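Local coordinates for structure-specific endonuclease subunit slx4 (Schizosaccharomyces pombe, PDB 4ZDT), which forms, with Slx1, a structure-specific endonuclease that cuts branched DNA during repair and recombination, its C-terminal domain binding the Slx1 RING finger, at residues B[6-11]-B[52-57]; B[17-22]-B[44-49]. All coordinates share one frame; numbering follows the deposited sequence.

Contact 1 of 2, residues B[6-11]-B[52-57]; sequences TQTHRA and LDLIKS
His9 reaches from helix 3-18 to Leu54 and Ser57 on helix 52-62, and its ring illustrates how one flat polar side chain can join two crossing helices. CB sets out alongside the partner helix rather than straight at it; CG then lies anti to the carbonyl carbon (chi1 -79°), which carries the ring over to helix 52-62. Along the ring, CD2 lies 3.7 Å from Leu54 O, the Leu54 methyl CD2 comes 3.8 Å from NE2, and CE1 passes 3.4 Å from Ser57 OG. At the tip, NE2 shares a hydrogen bond of 2.9 Å with Ser57 OG, which lies at the ring edge close to its plane. The bond is bent, at 137°, and either partner could supply the proton. Beside it, the other Leu54 branch, CD1, meets Thr8 CG2 at 3.5 Å, the two side chains crossing at about a right angle. Were His9 an alanine, Ser57 OG would probably lose this mate and a gap would open beside the Leu54 methyl CD2. The axes of segments 6-11 and 52-57 come within 10.3 Å, with a signed crossing angle of -81°, a crossing within the all-helical C-terminal domain of Slx4. Thr8 also leans on Val50, in the loop that leads into helix 52-62, and Ile55 of that helix packs on Val36 and Phe39 of helix 36-45.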
# COMPACT_ATOMS: atom_id res chain seq x y z
N THR B 6 12.67 -4.20 -14.21
CA THR B 6 12.16 -4.40 -12.85
C THR B 6 12.97 -3.66 -11.77
O THR B 6 12.44 -3.33 -10.72
CB THR B 6 11.97 -5.90 -12.49
OG1 THR B 6 13.25 -6.52 -12.35
CG2 THR B 6 11.18 -6.63 -13.57
N GLN B 7 14.25 -3.38 -12.04
CA GLN B 7 15.05 -2.55 -11.10
C GLN B 7 14.50 -1.12 -11.01
O GLN B 7 14.50 -0.53 -9.94
CB GLN B 7 16.54 -2.50 -11.49
CG GLN B 7 17.24 -3.85 -11.62
CD GLN B 7 18.58 -3.76 -12.38
OE1 GLN B 7 19.13 -2.67 -12.59
NE2 GLN B 7 19.11 -4.92 -12.77
N THR B 8 14.04 -0.56 -12.14
CA THR B 8 13.42 0.76 -12.08
C THR B 8 12.01 0.70 -11.45
O THR B 8 11.61 1.59 -10.68
CB THR B 8 13.34 1.45 -13.47
OG1 THR B 8 14.65 1.48 -14.05
CG2 THR B 8 12.91 2.86 -13.27
N HIS B 9 11.29 -0.38 -11.74
CA HIS B 9 9.98 -0.59 -11.12
C HIS B 9 10.09 -0.73 -9.60
O HIS B 9 9.19 -0.35 -8.86
CB HIS B 9 9.31 -1.83 -11.72
CG HIS B 9 8.68 -1.60 -13.06
ND1 HIS B 9 8.19 -2.62 -13.84
CD2 HIS B 9 8.47 -0.46 -13.75
CE1 HIS B 9 7.70 -2.12 -14.96
NE2 HIS B 9 7.86 -0.81 -14.93
N ARG B 10 11.21 -1.29 -9.14
CA ARG B 10 11.46 -1.50 -7.72
C ARG B 10 11.70 -0.16 -7.01
O ARG B 10 11.20 0.06 -5.90
CB ARG B 10 12.66 -2.44 -7.53
CG ARG B 10 12.91 -2.87 -6.07
CD ARG B 10 14.11 -3.82 -5.99
NE ARG B 10 14.30 -4.41 -4.66
CZ ARG B 10 14.81 -3.77 -3.61
NH1 ARG B 10 15.15 -2.49 -3.68
NH2 ARG B 10 14.95 -4.42 -2.46
N ALA B 11 12.44 0.74 -7.67
CA ALA B 11 12.67 2.09 -7.18
C ALA B 11 11.37 2.87 -6.98
O ALA B 11 11.25 3.61 -6.00
CB ALA B 11 13.63 2.85 -8.11
N LEU B 52 6.25 8.41 -17.95
CA LEU B 52 4.86 7.96 -17.87
C LEU B 52 4.67 6.51 -18.29
O LEU B 52 3.85 5.80 -17.71
CB LEU B 52 3.93 8.88 -18.69
CG LEU B 52 3.74 10.31 -18.15
CD1 LEU B 52 2.68 11.05 -18.99
CD2 LEU B 52 3.34 10.28 -16.68
N ASP B 53 5.45 6.05 -19.28
CA ASP B 53 5.41 4.63 -19.67
C ASP B 53 5.85 3.70 -18.54
O ASP B 53 5.24 2.65 -18.31
CB ASP B 53 6.26 4.36 -20.92
CG ASP B 53 5.60 4.85 -22.21
OD1 ASP B 53 4.40 5.20 -22.19
OD2 ASP B 53 6.29 4.90 -23.24
N LEU B 54 6.90 4.11 -17.82
CA LEU B 54 7.39 3.33 -16.69
C LEU B 54 6.36 3.29 -15.57
O LEU B 54 6.22 2.28 -14.87
CB LEU B 54 8.71 3.92 -16.17
CG LEU B 54 9.99 3.35 -16.78
CD1 LEU B 54 11.21 3.98 -16.13
CD2 LEU B 54 10.02 1.83 -16.63
N ILE B 55 5.63 4.39 -15.39
CA ILE B 55 4.60 4.48 -14.35
C ILE B 55 3.41 3.62 -14.71
O ILE B 55 2.95 2.82 -13.91
CB ILE B 55 4.18 5.95 -14.07
CG1 ILE B 55 5.32 6.67 -13.36
CG2 ILE B 55 2.90 5.99 -13.19
CD1 ILE B 55 5.21 8.20 -13.41
N LYS B 56 2.93 3.75 -15.95
CA LYS B 56 1.80 2.94 -16.42
C LYS B 56 2.09 1.45 -16.31
O LYS B 56 1.22 0.68 -15.86
CB LYS B 56 1.39 3.34 -17.84
CG LYS B 56 0.88 4.78 -17.92
CD LYS B 56 0.70 5.26 -19.36
CE LYS B 56 0.12 6.67 -19.36
NZ LYS B 56 0.00 7.23 -20.75
N SER B 57 3.30 1.03 -16.71
CA SER B 57 3.66 -0.39 -16.66
C SER B 57 3.81 -0.88 -15.23
O SER B 57 3.45 -2.01 -14.91
CB SER B 57 4.92 -0.72 -17.49
OG SER B 57 6.08 -0.03 -17.04

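Contact 2 of 2, residues B[17-22]-B[44-49]; sequences KQAKDN and KRKNLN
Lys46 reaches Ala19 and Asp21 by a twice-bent chain: CG starts anti to the carbonyl carbon (chi1 -49°), and turns at chi2 (-66°) and chi4 (-74°) bring CE beside Ala19 CB and aim the ammonium at the carboxylate. CE rests 4.0 Å from Ala19 CB, an apolar touch made just below the charged end. Beyond it, NZ stops 4.4 Å from Asp21 OD2, opposite charges too far apart for a salt bridge. A water fills the interval. It accepts a hydrogen bond of 2.9 Å from Lys46 NZ and donates one of 2.6 Å to Asp21 OD2, bridging the two charged groups. The same water lies in the plane of the Arg45 guanidinium, at its edge. With a second positive group so near, the carboxylate would be expected to favour its ionised form. Asp21 is held from both sides: OD1 bonds Ser23 OG just along the chain, and OD2 bonds Trp42 NE1 of helix 36-45, two bonds that probably fix the carboxylate's orientation along with the water. Trp42 further receives Lys46 in a cation-pi interaction and packs against Ala19. A Schellman motif ends helix 36-45, with Asn47 at positive phi as its C-prime residue and Asn47 N bonded to Lys44 O at 3.0 Å. The contact therefore joins two surface turns of the helical C-terminal domain, the one leaving helix 3-18 and leading to helix 23-29, the other leaving helix 36-45, while Leu48 packs back onto Val15 of helix 3-18.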
# COMPACT_ATOMS: atom_id res chain seq x y z
N LYS B 17 6.76 3.44 -0.62
CA LYS B 17 6.78 2.80 0.69
C LYS B 17 7.69 3.48 1.70
O LYS B 17 7.52 3.28 2.91
CB LYS B 17 7.16 1.32 0.56
CG LYS B 17 6.10 0.49 -0.17
CD LYS B 17 6.39 -1.00 -0.11
CE LYS B 17 7.59 -1.40 -0.98
NZ LYS B 17 7.77 -2.90 -0.93
N GLN B 18 8.64 4.28 1.22
CA GLN B 18 9.63 4.88 2.12
C GLN B 18 9.48 6.38 2.35
O GLN B 18 10.03 6.90 3.31
CB GLN B 18 11.04 4.55 1.65
CG GLN B 18 11.38 3.08 1.79
CD GLN B 18 12.82 2.76 1.45
OE1 GLN B 18 13.46 3.48 0.67
NE2 GLN B 18 13.32 1.66 2.00
N ALA B 19 8.74 7.05 1.47
CA ALA B 19 8.47 8.48 1.62
C ALA B 19 7.74 8.77 2.93
O ALA B 19 6.85 7.99 3.33
CB ALA B 19 7.63 8.98 0.46
N LYS B 20 8.09 9.88 3.59
CA LYS B 20 7.34 10.33 4.78
C LYS B 20 5.89 10.59 4.43
O LYS B 20 5.01 10.36 5.25
CB LYS B 20 7.94 11.61 5.40
CG LYS B 20 9.45 11.56 5.64
CD LYS B 20 9.86 10.66 6.82
CE LYS B 20 11.38 10.76 7.06
NZ LYS B 20 11.82 9.93 8.21
N ASP B 21 5.65 11.09 3.23
CA ASP B 21 4.30 11.27 2.71
C ASP B 21 3.74 9.91 2.23
O ASP B 21 4.05 9.44 1.13
CB ASP B 21 4.31 12.28 1.58
CG ASP B 21 2.95 12.45 0.92
OD1 ASP B 21 1.93 11.90 1.40
OD2 ASP B 21 2.89 13.14 -0.09
N ASN B 22 2.92 9.29 3.09
CA ASN B 22 2.41 7.95 2.82
C ASN B 22 1.07 7.93 2.09
O ASN B 22 0.44 6.87 1.94
CB ASN B 22 2.34 7.13 4.12
CG ASN B 22 1.25 7.59 5.07
OD1 ASN B 22 0.49 8.52 4.78
ND2 ASN B 22 1.17 6.94 6.23
N LYS B 44 9.18 12.94 -8.78
CA LYS B 44 10.30 13.85 -9.08
C LYS B 44 10.75 14.60 -7.82
O LYS B 44 11.95 14.69 -7.53
CB LYS B 44 9.90 14.81 -10.20
CG LYS B 44 11.01 15.73 -10.67
CD LYS B 44 10.50 16.64 -11.79
CE LYS B 44 11.48 17.80 -12.04
NZ LYS B 44 11.02 18.59 -13.22
N ARG B 45 9.78 15.11 -7.05
CA ARG B 45 10.05 15.75 -5.75
C ARG B 45 10.74 14.82 -4.75
O ARG B 45 11.38 15.29 -3.80
CB ARG B 45 8.75 16.29 -5.12
CG ARG B 45 8.21 17.55 -5.78
CD ARG B 45 7.04 18.17 -4.98
NE ARG B 45 5.73 17.77 -5.49
CZ ARG B 45 4.81 17.06 -4.81
NH1 ARG B 45 5.04 16.67 -3.56
NH2 ARG B 45 3.66 16.76 -5.40
N LYS B 46 10.61 13.50 -4.95
CA LYS B 46 11.27 12.53 -4.07
C LYS B 46 12.59 12.04 -4.66
O LYS B 46 13.04 10.94 -4.33
CB LYS B 46 10.37 11.32 -3.79
CG LYS B 46 8.93 11.61 -3.36
CD LYS B 46 8.86 12.30 -2.03
CE LYS B 46 7.42 12.43 -1.55
NZ LYS B 46 6.66 13.46 -2.29
N ASN B 47 13.20 12.83 -5.54
CA ASN B 47 14.45 12.46 -6.21
C ASN B 47 14.31 11.21 -7.09
O ASN B 47 15.22 10.37 -7.13
CB ASN B 47 15.58 12.23 -5.17
CG ASN B 47 16.41 13.47 -4.89
OD1 ASN B 47 16.24 14.51 -5.53
ND2 ASN B 47 17.32 13.36 -3.92
N LEU B 48 13.17 11.05 -7.76
CA LEU B 48 12.99 9.90 -8.68
C LEU B 48 12.40 10.32 -10.02
O LEU B 48 11.21 10.60 -10.12
CB LEU B 48 12.12 8.79 -8.05
CG LEU B 48 12.05 7.50 -8.90
CD1 LEU B 48 13.35 6.75 -8.83
CD2 LEU B 48 10.91 6.58 -8.48
N ASN B 49 13.24 10.33 -11.06
CA ASN B 49 12.79 10.68 -12.43
C ASN B 49 12.45 9.43 -13.23
O ASN B 49 13.35 8.64 -13.55
CB ASN B 49 13.88 11.45 -13.20
CG ASN B 49 14.42 12.64 -12.42
OD1 ASN B 49 15.65 12.76 -12.21
ND2 ASN B 49 13.54 13.52 -12.01
O HOH W 1 4.87 14.84 -0.54

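Helix 3-18 serves both contacts: contact 1 uses its N-terminal half, contact 2 its C-terminal end and the turn beyond. Their centres lie about 14 Å apart, and in sequence contact 2 is nested within the loop that contact 1 closes. They meet where Ala11 O approaches Leu48 CD2 at 3.9 Å. The same helix also faces the partner protein: Arg10 packs on Glu44 of the Slx1 chain, and Lys17 NZ bonds backbone oxygens of Glu44 and Gln46 of that chain. A glycerol, probably from crystallisation, sits about 3 Å from the Asp21 side chain. Together the contacts show an all-helical domain tying distant parts of its chain around one helix.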